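Local coordinates for CRISPR-associated protein Cse2 (Thermus thermophilus, PDB 2ZCA) that probably takes part, as a CasB/Cse2-family protein of the type I-E CRISPR system, in adaptive immune defence against viruses and plasmids, at residues R6-L11 against D127-L132; P47-G52 against A61-A66; A94-R99 against V119-G124; A102-D107 against R148-Y153. One frame throughout, in Å; residues are numbered along the deposited sequence.

Contact 1. Residues R6-L11 against D127-L132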
loop_
_atom_site.group_PDB
_atom_site.type_symbol
_atom_site.label_atom_id
_atom_site.label_comp_id
_atom_site.label_asym_id
_atom_site.label_seq_id
_atom_site.Cartn_x
_atom_site.Cartn_y
_atom_site.Cartn_z
ATOM N N ARG A 6 -6.681 -5.391 -10.102
ATOM C CA ARG A 6 -6.931 -4.490 -11.224
ATOM C C ARG A 6 -5.975 -3.304 -11.207
ATOM O O ARG A 6 -5.435 -2.910 -12.240
ATOM C CB ARG A 6 -8.371 -3.972 -11.190
ATOM C CG ARG A 6 -9.388 -4.896 -11.841
ATOM C CD ARG A 6 -10.720 -4.187 -12.021
ATOM N NE ARG A 6 -11.527 -4.220 -10.806
ATOM C CZ ARG A 6 -12.205 -5.286 -10.398
ATOM N NH1 ARG A 6 -12.169 -6.402 -11.112
ATOM N NH2 ARG A 6 -12.921 -5.240 -9.278
ATOM N N PHE A 7 -5.768 -2.734 -10.027
ATOM C CA PHE A 7 -4.880 -1.583 -9.904
ATOM C C PHE A 7 -3.427 -1.993 -10.128
ATOM O O PHE A 7 -2.639 -1.241 -10.707
ATOM C CB PHE A 7 -5.045 -0.936 -8.525
ATOM C CG PHE A 7 -4.409 0.425 -8.422
ATOM C CD1 PHE A 7 -4.698 1.409 -9.363
ATOM C CD2 PHE A 7 -3.528 0.724 -7.388
ATOM C CE1 PHE A 7 -4.119 2.670 -9.279
ATOM C CE2 PHE A 7 -2.941 1.986 -7.295
ATOM C CZ PHE A 7 -3.239 2.960 -8.244
ATOM N N LEU A 8 -3.070 -3.190 -9.677
ATOM C CA LEU A 8 -1.708 -3.671 -9.859
ATOM C C LEU A 8 -1.415 -3.791 -11.353
ATOM O O LEU A 8 -0.320 -3.462 -11.810
ATOM C CB LEU A 8 -1.529 -5.030 -9.186
ATOM C CG LEU A 8 -0.150 -5.662 -9.348
ATOM C CD1 LEU A 8 0.923 -4.746 -8.763
ATOM C CD2 LEU A 8 -0.144 -7.008 -8.648
ATOM N N ASP A 9 -2.397 -4.273 -12.110
ATOM C CA ASP A 9 -2.239 -4.416 -13.552
ATOM C C ASP A 9 -1.980 -3.035 -14.153
ATOM O O ASP A 9 -1.112 -2.864 -15.011
ATOM C CB ASP A 9 -3.505 -5.017 -14.171
ATOM C CG ASP A 9 -3.364 -5.265 -15.662
ATOM O OD1 ASP A 9 -2.555 -6.134 -16.048
ATOM O OD2 ASP A 9 -4.060 -4.590 -16.451
ATOM N N TRP A 10 -2.745 -2.051 -13.690
ATOM C CA TRP A 10 -2.605 -0.678 -14.166
ATOM C C TRP A 10 -1.204 -0.146 -13.878
ATOM O O TRP A 10 -0.554 0.426 -14.758
ATOM C CB TRP A 10 -3.661 0.213 -13.502
ATOM C CG TRP A 10 -3.523 1.680 -13.818
ATOM C CD1 TRP A 10 -2.803 2.607 -13.118
ATOM C CD2 TRP A 10 -4.100 2.376 -14.929
ATOM N NE1 TRP A 10 -2.896 3.840 -13.725
ATOM C CE2 TRP A 10 -3.686 3.726 -14.839
ATOM C CE3 TRP A 10 -4.927 1.993 -15.995
ATOM C CZ2 TRP A 10 -4.072 4.693 -15.774
ATOM C CZ3 TRP A 10 -5.311 2.957 -16.925
ATOM C CH2 TRP A 10 -4.881 4.290 -16.806
ATOM N N LEU A 11 -0.734 -0.330 -12.647
ATOM C CA LEU A 11 0.597 0.135 -12.278
ATOM C C LEU A 11 1.674 -0.574 -13.094
ATOM O O LEU A 11 2.625 0.058 -13.548
ATOM C CB LEU A 11 0.838 -0.076 -10.780
ATOM C CG LEU A 11 -0.059 0.786 -9.882
ATOM C CD1 LEU A 11 0.150 0.415 -8.417
ATOM C CD2 LEU A 11 0.257 2.257 -10.109
ATOM N N ASP A 127 3.145 -7.959 -1.628
ATOM C CA ASP A 127 1.961 -8.116 -2.467
ATOM C C ASP A 127 1.152 -6.825 -2.443
ATOM O O ASP A 127 0.410 -6.571 -1.494
ATOM C CB ASP A 127 1.098 -9.276 -1.944
ATOM C CG ASP A 127 0.007 -9.694 -2.925
ATOM O OD1 ASP A 127 -0.602 -8.815 -3.566
ATOM O OD2 ASP A 127 -0.258 -10.910 -3.041
ATOM N N PHE A 128 1.290 -6.017 -3.494
ATOM C CA PHE A 128 0.584 -4.743 -3.580
ATOM C C PHE A 128 -0.890 -4.873 -3.936
ATOM O O PHE A 128 -1.675 -3.958 -3.695
ATOM C CB PHE A 128 1.305 -3.826 -4.570
ATOM C CG PHE A 128 2.576 -3.246 -4.022
ATOM C CD1 PHE A 128 2.535 -2.207 -3.097
ATOM C CD2 PHE A 128 3.812 -3.765 -4.390
ATOM C CE1 PHE A 128 3.710 -1.693 -2.542
ATOM C CE2 PHE A 128 4.994 -3.257 -3.840
ATOM C CZ PHE A 128 4.941 -2.222 -2.917
ATOM N N ALA A 129 -1.270 -6.014 -4.499
ATOM C CA ALA A 129 -2.661 -6.251 -4.842
ATOM C C ALA A 129 -3.422 -6.465 -3.534
ATOM O O ALA A 129 -4.459 -5.847 -3.298
ATOM C CB ALA A 129 -2.781 -7.479 -5.738
ATOM N N ARG A 130 -2.896 -7.336 -2.678
ATOM C CA ARG A 130 -3.534 -7.597 -1.389
ATOM C C ARG A 130 -3.445 -6.353 -0.513
ATOM O O ARG A 130 -4.339 -6.076 0.281
ATOM C CB ARG A 130 -2.869 -8.791 -0.679
ATOM C CG ARG A 130 -3.474 -9.129 0.689
ATOM C CD ARG A 130 -5.005 -9.267 0.645
ATOM N NE ARG A 130 -5.470 -10.397 -0.159
ATOM C CZ ARG A 130 -5.592 -11.647 0.285
ATOM N NH1 ARG A 130 -5.286 -11.948 1.542
ATOM N NH2 ARG A 130 -6.036 -12.597 -0.528
ATOM N N LEU A 131 -2.368 -5.588 -0.656
ATOM C CA LEU A 131 -2.233 -4.380 0.146
ATOM C C LEU A 131 -3.395 -3.415 -0.125
ATOM O O LEU A 131 -3.979 -2.864 0.807
ATOM C CB LEU A 131 -0.896 -3.683 -0.138
ATOM C CG LEU A 131 -0.648 -2.426 0.704
ATOM C CD1 LEU A 131 -0.732 -2.778 2.189
ATOM C CD2 LEU A 131 0.721 -1.834 0.374
ATOM N N LEU A 132 -3.737 -3.212 -1.394
ATOM C CA LEU A 132 -4.838 -2.307 -1.711
ATOM C C LEU A 132 -6.179 -2.892 -1.266
ATOM O O LEU A 132 -6.998 -2.191 -0.679
ATOM C CB LEU A 132 -4.890 -1.997 -3.211
ATOM C CG LEU A 132 -6.073 -1.117 -3.631
ATOM C CD1 LEU A 132 -6.019 0.213 -2.881
ATOM C CD2 LEU A 132 -6.049 -0.890 -5.135
#
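Phe7 lays the root of its side chain against one methyl of Leu132, with Phe7 CB 3.5 Å from Leu132 CD2, joining helix 3-15 to helix 128-136 in an all-helical fold. The two short axes pass 9.0 Å apart at 131°, a steep crossing between perpendicular and antiparallel. The same Leu132 methyl then follows the Phe7 side chain onto the ring, reaching Phe7 CD2 at 3.7 Å, and the two side chains cross at about a right angle. The next residue, Leu8, holds CG anti to its own nitrogen (chi1 178°) and spreads its two methyls over the start of the other helix: CD1 faces Phe128 CB at 4.3 Å, while CD2 meets Ala129 CB at 4.0 Å. The contact is purely apolar and mostly buried; His62 of helix 56-71 meets the Phe7 ring edge-to-face, and Tyr69 touches Leu8. Asp127 is the N-cap of helix 128-136. Its OD1 takes a nearly straight bond from Arg130 N at 2.9 Å, the donor standing well above the carboxylate plane, and a weak one from Ala129 N.

Contact 2. Residues P47-G52 against A61-A66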
loop_
_atom_site.group_PDB
_atom_site.type_symbol
_atom_site.label_atom_id
_atom_site.label_comp_id
_atom_site.label_asym_id
_atom_site.label_seq_id
_atom_site.Cartn_x
_atom_site.Cartn_y
_atom_site.Cartn_z
ATOM N N PRO A 47 -7.289 8.484 -14.327
ATOM C CA PRO A 47 -7.826 7.751 -15.480
ATOM C C PRO A 47 -8.290 6.351 -15.064
ATOM O O PRO A 47 -9.208 5.784 -15.658
ATOM C CB PRO A 47 -6.644 7.711 -16.439
ATOM C CG PRO A 47 -5.985 9.033 -16.185
ATOM C CD PRO A 47 -5.993 9.100 -14.659
ATOM N N PHE A 48 -7.650 5.798 -14.038
ATOM C CA PHE A 48 -8.025 4.480 -13.540
ATOM C C PHE A 48 -9.273 4.581 -12.665
ATOM O O PHE A 48 -10.238 3.836 -12.847
ATOM C CB PHE A 48 -6.888 3.867 -12.714
ATOM C CG PHE A 48 -7.239 2.536 -12.106
ATOM C CD1 PHE A 48 -7.109 1.363 -12.841
ATOM C CD2 PHE A 48 -7.747 2.464 -10.812
ATOM C CE1 PHE A 48 -7.483 0.131 -12.295
ATOM C CE2 PHE A 48 -8.126 1.240 -10.255
ATOM C CZ PHE A 48 -7.994 0.072 -11.000
ATOM N N LEU A 49 -9.250 5.509 -11.713
ATOM C CA LEU A 49 -10.374 5.689 -10.800
ATOM C C LEU A 49 -11.656 6.042 -11.540
ATOM O O LEU A 49 -12.753 5.746 -11.068
ATOM C CB LEU A 49 -10.049 6.776 -9.770
ATOM C CG LEU A 49 -8.891 6.446 -8.817
ATOM C CD1 LEU A 49 -8.597 7.639 -7.925
ATOM C CD2 LEU A 49 -9.248 5.231 -7.977
ATOM N N ALA A 50 -11.509 6.663 -12.706
ATOM C CA ALA A 50 -12.656 7.064 -13.514
ATOM C C ALA A 50 -13.465 5.867 -14.001
ATOM O O ALA A 50 -14.648 6.003 -14.316
ATOM C CB ALA A 50 -12.188 7.892 -14.708
ATOM N N LYS A 51 -12.827 4.702 -14.062
ATOM C CA LYS A 51 -13.487 3.479 -14.523
ATOM C C LYS A 51 -14.421 2.875 -13.481
ATOM O O LYS A 51 -15.105 1.889 -13.754
ATOM C CB LYS A 51 -12.447 2.426 -14.915
ATOM C CG LYS A 51 -11.507 2.839 -16.033
ATOM C CD LYS A 51 -10.522 1.722 -16.347
ATOM C CE LYS A 51 -9.541 2.122 -17.441
ATOM N NZ LYS A 51 -10.228 2.434 -18.726
ATOM N N GLY A 52 -14.445 3.456 -12.286
ATOM C CA GLY A 52 -15.306 2.933 -11.241
ATOM C C GLY A 52 -15.927 4.019 -10.390
ATOM O O GLY A 52 -15.742 5.208 -10.656
ATOM N N ALA A 61 -6.762 5.517 -0.892
ATOM C CA ALA A 61 -6.110 4.216 -0.735
ATOM C C ALA A 61 -5.307 3.904 -1.994
ATOM O O ALA A 61 -4.176 3.425 -1.915
ATOM C CB ALA A 61 -7.147 3.125 -0.492
ATOM N N HIS A 62 -5.893 4.175 -3.159
ATOM C CA HIS A 62 -5.200 3.925 -4.420
ATOM C C HIS A 62 -3.943 4.787 -4.538
ATOM O O HIS A 62 -2.887 4.307 -4.957
ATOM C CB HIS A 62 -6.115 4.206 -5.617
ATOM C CG HIS A 62 -7.179 3.174 -5.829
ATOM N ND1 HIS A 62 -8.299 3.082 -5.033
ATOM C CD2 HIS A 62 -7.309 2.210 -6.772
ATOM C CE1 HIS A 62 -9.076 2.110 -5.478
ATOM N NE2 HIS A 62 -8.498 1.566 -6.534
ATOM N N TYR A 63 -4.057 6.063 -4.181
ATOM C CA TYR A 63 -2.904 6.957 -4.259
ATOM C C TYR A 63 -1.779 6.503 -3.342
ATOM O O TYR A 63 -0.606 6.568 -3.712
ATOM C CB TYR A 63 -3.305 8.390 -3.901
ATOM C CG TYR A 63 -3.925 9.149 -5.055
ATOM C CD1 TYR A 63 -3.130 9.672 -6.074
ATOM C CD2 TYR A 63 -5.305 9.310 -5.145
ATOM C CE1 TYR A 63 -3.694 10.336 -7.160
ATOM C CE2 TYR A 63 -5.878 9.969 -6.224
ATOM C CZ TYR A 63 -5.066 10.478 -7.228
ATOM O OH TYR A 63 -5.633 11.118 -8.306
ATOM N N LEU A 64 -2.127 6.046 -2.143
ATOM C CA LEU A 64 -1.096 5.607 -1.212
ATOM C C LEU A 64 -0.396 4.349 -1.718
ATOM O O LEU A 64 0.826 4.236 -1.626
ATOM C CB LEU A 64 -1.691 5.366 0.186
ATOM C CG LEU A 64 -0.724 4.866 1.272
ATOM C CD1 LEU A 64 0.454 5.817 1.413
ATOM C CD2 LEU A 64 -1.466 4.749 2.598
ATOM N N VAL A 65 -1.164 3.404 -2.258
ATOM C CA VAL A 65 -0.573 2.175 -2.777
ATOM C C VAL A 65 0.333 2.461 -3.975
ATOM O O VAL A 65 1.382 1.843 -4.121
ATOM C CB VAL A 65 -1.659 1.146 -3.161
ATOM C CG1 VAL A 65 -1.037 -0.026 -3.915
ATOM C CG2 VAL A 65 -2.345 0.638 -1.894
ATOM N N ALA A 66 -0.064 3.397 -4.834
ATOM C CA ALA A 66 0.769 3.746 -5.978
ATOM C C ALA A 66 2.094 4.315 -5.462
ATOM O O ALA A 66 3.158 4.028 -6.009
ATOM C CB ALA A 66 0.063 4.785 -6.860
#
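The backbones of 47-52 and 61-66 come nearest at Leu49 and His62, whose CA atoms are 8.4 Å apart, and 47-52 carries the later part of helix 42-49 and a type I beta turn from Leu49 to Gly52. Side chains fill the gap between the backbones. Leu49 does most of the work. Its CG lies beside the backbone N (chi1 -64°), and from there the two methyls divide their partners. CD2 sits squarely over the imidazole of His62, 3.7 Å from the ring centroid and 11° off the normal, a CH-pi contact in which the leucine runs alongside the histidine the other way. CD1 goes instead to the ring of Tyr63, 4.0 Å from its CE2. Phe48 meets the rim of the same imidazole: Phe48 CE2 is 3.7 Å from His62 CD2, and the ring planes stand at 43° with neither ring over the face of the other. The histidine is therefore pinned by a methyl on one face and an aromatic rim beside it. His62 ND1 bonds to the carbonyl O of Glu58 in its own helix, and Tyr63 OH reaches back to the carboxylate of Glu46 in helix 42-49. Trp54, in the loop between these helices, packs edge-to-face on His62 and also touches Leu49. Farther out, helix 3-15 lies against Phe48 through Arg6 and Trp10, and helix 128-136 lies along helix 56-71, with Leu132 touching Ala61, His62 and Val65.

Contact 3. Residues A94-R99 against V119-G124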
loop_
_atom_site.group_PDB
_atom_site.type_symbol
_atom_site.label_atom_id
_atom_site.label_comp_id
_atom_site.label_asym_id
_atom_site.label_seq_id
_atom_site.Cartn_x
_atom_site.Cartn_y
_atom_site.Cartn_z
ATOM N N ALA A 94 13.427 -7.190 17.401
ATOM C CA ALA A 94 12.234 -7.395 18.214
ATOM C C ALA A 94 11.299 -6.187 18.239
ATOM O O ALA A 94 10.080 -6.342 18.306
ATOM C CB ALA A 94 12.638 -7.765 19.637
ATOM N N SER A 95 11.875 -4.987 18.186
ATOM C CA SER A 95 11.098 -3.749 18.215
ATOM C C SER A 95 10.147 -3.611 17.029
ATOM O O SER A 95 9.175 -2.858 17.089
ATOM C CB SER A 95 12.040 -2.542 18.256
ATOM O OG SER A 95 12.907 -2.535 17.135
ATOM N N VAL A 96 10.433 -4.330 15.951
ATOM C CA VAL A 96 9.591 -4.281 14.762
ATOM C C VAL A 96 8.174 -4.754 15.088
ATOM O O VAL A 96 7.203 -4.295 14.484
ATOM C CB VAL A 96 10.170 -5.166 13.629
ATOM C CG1 VAL A 96 9.249 -5.142 12.423
ATOM C CG2 VAL A 96 11.556 -4.669 13.239
ATOM N N GLU A 97 8.052 -5.663 16.050
ATOM C CA GLU A 97 6.734 -6.169 16.408
ATOM C C GLU A 97 5.839 -5.075 16.983
ATOM O O GLU A 97 4.633 -5.062 16.733
ATOM C CB GLU A 97 6.835 -7.318 17.409
ATOM C CG GLU A 97 5.501 -8.005 17.604
ATOM C CD GLU A 97 5.565 -9.187 18.537
ATOM O OE1 GLU A 97 4.500 -9.796 18.768
ATOM O OE2 GLU A 97 6.665 -9.505 19.039
ATOM N N LYS A 98 6.424 -4.166 17.759
ATOM C CA LYS A 98 5.650 -3.074 18.336
ATOM C C LYS A 98 5.154 -2.146 17.229
ATOM O O LYS A 98 4.076 -1.559 17.336
ATOM C CB LYS A 98 6.491 -2.288 19.346
ATOM C CG LYS A 98 6.834 -3.072 20.603
ATOM C CD LYS A 98 7.649 -2.233 21.575
ATOM C CE LYS A 98 7.970 -3.005 22.848
ATOM N NZ LYS A 98 6.737 -3.441 23.560
ATOM N N ARG A 99 5.945 -2.003 16.169
ATOM C CA ARG A 99 5.530 -1.160 15.055
ATOM C C ARG A 99 4.378 -1.850 14.337
ATOM O O ARG A 99 3.427 -1.205 13.900
ATOM C CB ARG A 99 6.682 -0.930 14.074
ATOM C CG ARG A 99 7.741 0.032 14.573
ATOM C CD ARG A 99 8.570 0.572 13.414
ATOM N NE ARG A 99 9.558 1.555 13.851
ATOM C CZ ARG A 99 10.652 1.259 14.546
ATOM N NH1 ARG A 99 10.905 0.001 14.885
ATOM N NH2 ARG A 99 11.488 2.222 14.908
ATOM N N VAL A 119 6.259 -0.154 5.162
ATOM C CA VAL A 119 6.759 -0.598 3.868
ATOM C C VAL A 119 8.234 -0.218 3.739
ATOM O O VAL A 119 9.038 -0.990 3.222
ATOM C CB VAL A 119 5.936 0.035 2.709
ATOM C CG1 VAL A 119 6.559 -0.305 1.365
ATOM C CG2 VAL A 119 4.511 -0.486 2.754
ATOM N N ALA A 120 8.593 0.967 4.226
ATOM C CA ALA A 120 9.978 1.423 4.151
ATOM C C ALA A 120 10.879 0.597 5.067
ATOM O O ALA A 120 12.087 0.495 4.849
ATOM C CB ALA A 120 10.062 2.900 4.534
ATOM N N LEU A 121 10.278 0.004 6.090
ATOM C CA LEU A 121 11.014 -0.791 7.062
ATOM C C LEU A 121 11.360 -2.198 6.576
ATOM O O LEU A 121 12.450 -2.703 6.852
ATOM C CB LEU A 121 10.200 -0.887 8.355
ATOM C CG LEU A 121 10.835 -1.572 9.566
ATOM C CD1 LEU A 121 12.107 -0.842 9.972
ATOM C CD2 LEU A 121 9.834 -1.572 10.712
ATOM N N VAL A 122 10.444 -2.835 5.852
ATOM C CA VAL A 122 10.698 -4.194 5.386
ATOM C C VAL A 122 11.688 -4.285 4.235
ATOM O O VAL A 122 11.917 -3.316 3.508
ATOM C CB VAL A 122 9.393 -4.911 4.962
ATOM C CG1 VAL A 122 8.382 -4.864 6.107
ATOM C CG2 VAL A 122 8.822 -4.280 3.704
ATOM N N GLU A 123 12.285 -5.463 4.087
ATOM C CA GLU A 123 13.243 -5.704 3.022
ATOM C C GLU A 123 12.513 -6.413 1.882
ATOM O O GLU A 123 11.650 -7.259 2.121
ATOM C CB GLU A 123 14.384 -6.600 3.518
ATOM C CG GLU A 123 14.894 -6.308 4.932
ATOM C CD GLU A 123 15.658 -5.000 5.045
ATOM O OE1 GLU A 123 15.035 -3.956 5.339
ATOM O OE2 GLU A 123 16.890 -5.018 4.835
ATOM N N GLY A 124 12.850 -6.059 0.646
ATOM C CA GLY A 124 12.239 -6.708 -0.499
ATOM C C GLY A 124 10.822 -6.325 -0.878
ATOM O O GLY A 124 10.224 -5.413 -0.306
#
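Leu121 reaches from the last turn of helix 111-121 to helix 96-104, and one methyl, CD2, makes the whole contact in this helix-on-helix packing of an all-alpha fold. On the buried side Leu121 CD2 rests 4.0 Å from Val96 CG1, the two side chains lying side by side but pointing contrary ways. Val96 turns CG1 anti to its nitrogen (chi1 178°), and it also touches Lys89 and Ala90 of helix 82-90. The other half faces solvent: Arg99 is exposed and crosses Leu121 at about a right angle, offering its aliphatic stem, extended from CG to NE, as a partial lid. The guanidinium contributes little here and lies with its edge toward Ser95 OG, in plane. Helical geometry ends after Leu121, and the chain from Val122 onward leaves in an extended path held by other parts of the protein, Val122 packing on Ala85 and Leu86, and Glu123 forming a salt bridge with Lys89. Buried though the valine is, the closer approach between the segments belongs to the solvent side, where Arg99 CD lies 3.7 Å from Leu121 CD2.

Contact 4. Residues A102-D107 against R148-Y153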
loop_
_atom_site.group_PDB
_atom_site.type_symbol
_atom_site.label_atom_id
_atom_site.label_comp_id
_atom_site.label_asym_id
_atom_site.label_seq_id
_atom_site.Cartn_x
_atom_site.Cartn_y
_atom_site.Cartn_z
ATOM N N ALA A 102 1.195 -1.403 16.313
ATOM C CA ALA A 102 0.727 -0.022 16.207
ATOM C C ALA A 102 0.082 0.202 14.844
ATOM O O ALA A 102 -0.826 1.024 14.696
ATOM C CB ALA A 102 1.888 0.948 16.406
ATOM N N LEU A 103 0.566 -0.526 13.845
ATOM C CA LEU A 103 0.018 -0.425 12.500
ATOM C C LEU A 103 -1.406 -0.982 12.522
ATOM O O LEU A 103 -2.340 -0.362 12.009
ATOM C CB LEU A 103 0.888 -1.214 11.518
ATOM C CG LEU A 103 0.418 -1.251 10.065
ATOM C CD1 LEU A 103 0.217 0.163 9.554
ATOM C CD2 LEU A 103 1.441 -2.001 9.223
ATOM N N LEU A 104 -1.576 -2.149 13.134
ATOM C CA LEU A 104 -2.902 -2.749 13.221
ATOM C C LEU A 104 -3.863 -1.846 14.000
ATOM O O LEU A 104 -5.068 -1.854 13.759
ATOM C CB LEU A 104 -2.830 -4.113 13.914
ATOM C CG LEU A 104 -1.973 -5.201 13.269
ATOM C CD1 LEU A 104 -2.076 -6.475 14.104
ATOM C CD2 LEU A 104 -2.450 -5.461 11.843
ATOM N N GLU A 105 -3.322 -1.063 14.929
ATOM C CA GLU A 105 -4.137 -0.177 15.764
ATOM C C GLU A 105 -4.353 1.221 15.188
ATOM O O GLU A 105 -5.083 2.021 15.765
ATOM C CB GLU A 105 -3.492 -0.053 17.152
ATOM C CG GLU A 105 -3.348 -1.381 17.883
ATOM C CD GLU A 105 -2.206 -1.393 18.890
ATOM O OE1 GLU A 105 -1.512 -0.360 19.042
ATOM O OE2 GLU A 105 -1.999 -2.448 19.528
ATOM N N ALA A 106 -3.735 1.511 14.049
ATOM C CA ALA A 106 -3.846 2.832 13.434
ATOM C C ALA A 106 -5.245 3.207 12.960
ATOM O O ALA A 106 -5.942 2.397 12.342
ATOM C CB ALA A 106 -2.867 2.941 12.262
ATOM N N ASP A 107 -5.653 4.442 13.248
ATOM C CA ASP A 107 -6.960 4.914 12.803
ATOM C C ASP A 107 -6.786 5.766 11.547
ATOM O O ASP A 107 -5.689 5.845 10.992
ATOM C CB ASP A 107 -7.685 5.714 13.899
ATOM C CG ASP A 107 -6.940 6.966 14.323
ATOM O OD1 ASP A 107 -6.210 7.557 13.500
ATOM O OD2 ASP A 107 -7.110 7.372 15.491
ATOM N N ARG A 148 -6.735 -10.559 10.300
ATOM C CA ARG A 148 -6.085 -11.452 9.342
ATOM C C ARG A 148 -4.593 -11.145 9.247
ATOM O O ARG A 148 -3.779 -12.051 9.054
ATOM C CB ARG A 148 -6.722 -11.335 7.955
ATOM C CG ARG A 148 -6.527 -12.586 7.095
ATOM C CD ARG A 148 -6.705 -12.295 5.611
ATOM N NE ARG A 148 -5.534 -11.615 5.065
ATOM C CZ ARG A 148 -5.568 -10.439 4.446
ATOM N NH1 ARG A 148 -4.446 -9.902 3.982
ATOM N NH2 ARG A 148 -6.721 -9.802 4.291
ATOM N N TRP A 149 -4.230 -9.872 9.375
ATOM C CA TRP A 149 -2.819 -9.505 9.326
ATOM C C TRP A 149 -2.129 -10.148 10.522
ATOM O O TRP A 149 -1.020 -10.674 10.409
ATOM C CB TRP A 149 -2.655 -7.982 9.371
ATOM C CG TRP A 149 -2.817 -7.335 8.030
ATOM C CD1 TRP A 149 -3.612 -7.758 7.004
ATOM C CD2 TRP A 149 -2.189 -6.129 7.579
ATOM N NE1 TRP A 149 -3.519 -6.889 5.940
ATOM C CE2 TRP A 149 -2.653 -5.880 6.267
ATOM C CE3 TRP A 149 -1.281 -5.232 8.157
ATOM C CZ2 TRP A 149 -2.237 -4.770 5.520
ATOM C CZ3 TRP A 149 -0.866 -4.127 7.413
ATOM C CH2 TRP A 149 -1.347 -3.909 6.108
ATOM N N ALA A 150 -2.794 -10.111 11.671
ATOM C CA ALA A 150 -2.237 -10.711 12.874
ATOM C C ALA A 150 -2.037 -12.205 12.635
ATOM O O ALA A 150 -1.031 -12.776 13.055
ATOM C CB ALA A 150 -3.167 -10.480 14.059
ATOM N N ARG A 151 -2.993 -12.826 11.949
ATOM C CA ARG A 151 -2.925 -14.253 11.631
ATOM C C ARG A 151 -1.723 -14.543 10.728
ATOM O O ARG A 151 -1.002 -15.522 10.925
ATOM C CB ARG A 151 -4.205 -14.699 10.914
ATOM C CG ARG A 151 -4.313 -16.209 10.683
ATOM C CD ARG A 151 -5.510 -16.553 9.795
ATOM N NE ARG A 151 -5.264 -16.208 8.395
ATOM C CZ ARG A 151 -6.213 -16.114 7.465
ATOM N NH1 ARG A 151 -7.481 -16.335 7.782
ATOM N NH2 ARG A 151 -5.891 -15.803 6.216
ATOM N N GLU A 152 -1.511 -13.687 9.732
ATOM C CA GLU A 152 -0.393 -13.864 8.810
ATOM C C GLU A 152 0.948 -13.665 9.513
ATOM O O GLU A 152 1.906 -14.403 9.269
ATOM C CB GLU A 152 -0.506 -12.876 7.642
ATOM C CG GLU A 152 -1.845 -12.908 6.922
ATOM C CD GLU A 152 -1.926 -11.914 5.774
ATOM O OE1 GLU A 152 -1.209 -10.888 5.815
ATOM O OE2 GLU A 152 -2.719 -12.151 4.838
ATOM N N TYR A 153 1.016 -12.666 10.386
ATOM C CA TYR A 153 2.246 -12.367 11.109
ATOM C C TYR A 153 2.627 -13.492 12.072
ATOM O O TYR A 153 3.717 -14.060 11.979
ATOM C CB TYR A 153 2.087 -11.051 11.874
ATOM C CG TYR A 153 3.329 -10.574 12.590
ATOM C CD1 TYR A 153 3.689 -11.096 13.834
ATOM C CD2 TYR A 153 4.142 -9.584 12.031
ATOM C CE1 TYR A 153 4.824 -10.641 14.505
ATOM C CE2 TYR A 153 5.278 -9.122 12.693
ATOM C CZ TYR A 153 5.612 -9.656 13.931
ATOM O OH TYR A 153 6.723 -9.199 14.600
#
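Trp149 and Ala150 are the residues of helix 144-155 that meet Leu103 and Leu104 at the end of helix 96-104. Taken in order, Arg148 comes first; it points away from the leucines and pairs with Glu152 of its own helix and with Asp134 of helix 128-136. NE and NH1 both grip Glu152 OE2, at 2.9 Å from NE and 3.0 Å from NH1, a side-on salt bridge with the oxygen in the guanidinium plane but the nitrogens standing above one face of the carboxylate. Trp149 is the large apolar surface of the contact. With CG beside the backbone N (chi1 -83°), its six-membered ring is carried towards Leu103, whose CD2 meets the indole at its edge, in the ring plane, 3.6 Å from Trp149 CZ3. Leu104 works nearer the root, its CD2 3.5 Å from Trp149 CB and 3.9 Å from CE3. Ala150 adds a lighter touch, its CB 4.2 Å from Leu104 CD1. One turn after Arg148, Glu152 completes the salt bridge and gives its other oxygen, OE1, to Thr81 OG1; the arginine beside this buried carboxylate would probably favour its ionised form. Across the leucines, then, the contact is oily, an aliphatic pair packed on an indole, while the one polar atom of that indole is satisfied elsewhere: Trp149 NE1 donates to Asp134 OD2, a bond that would help hold the indole's rotation and keep its carbon edge turned to the leucines.

How the contacts relate
Along the chain, contact 2 closes first and is nested inside the long loop of contact 1, as is contact 3; contact 4 crosses both contact 1 and contact 3. Contacts 1 and 2 lie about 10 Å apart, centre to centre, and form one cluster in which helices 3-15, 42-49, 56-71 and 128-136 meet. Contacts 3 and 4, their centres about 12 Å apart, share helix 96-104 and lie across the chain's centre from contact 2; the centres of contacts 2 and 3 are about 26 Å apart. Helix 128-136 links the clusters: it follows helix 111-121, precedes helix 144-155, and its Leu131 touches Trp149. The strandless chain thus has two helical packing centres joined through its later helices.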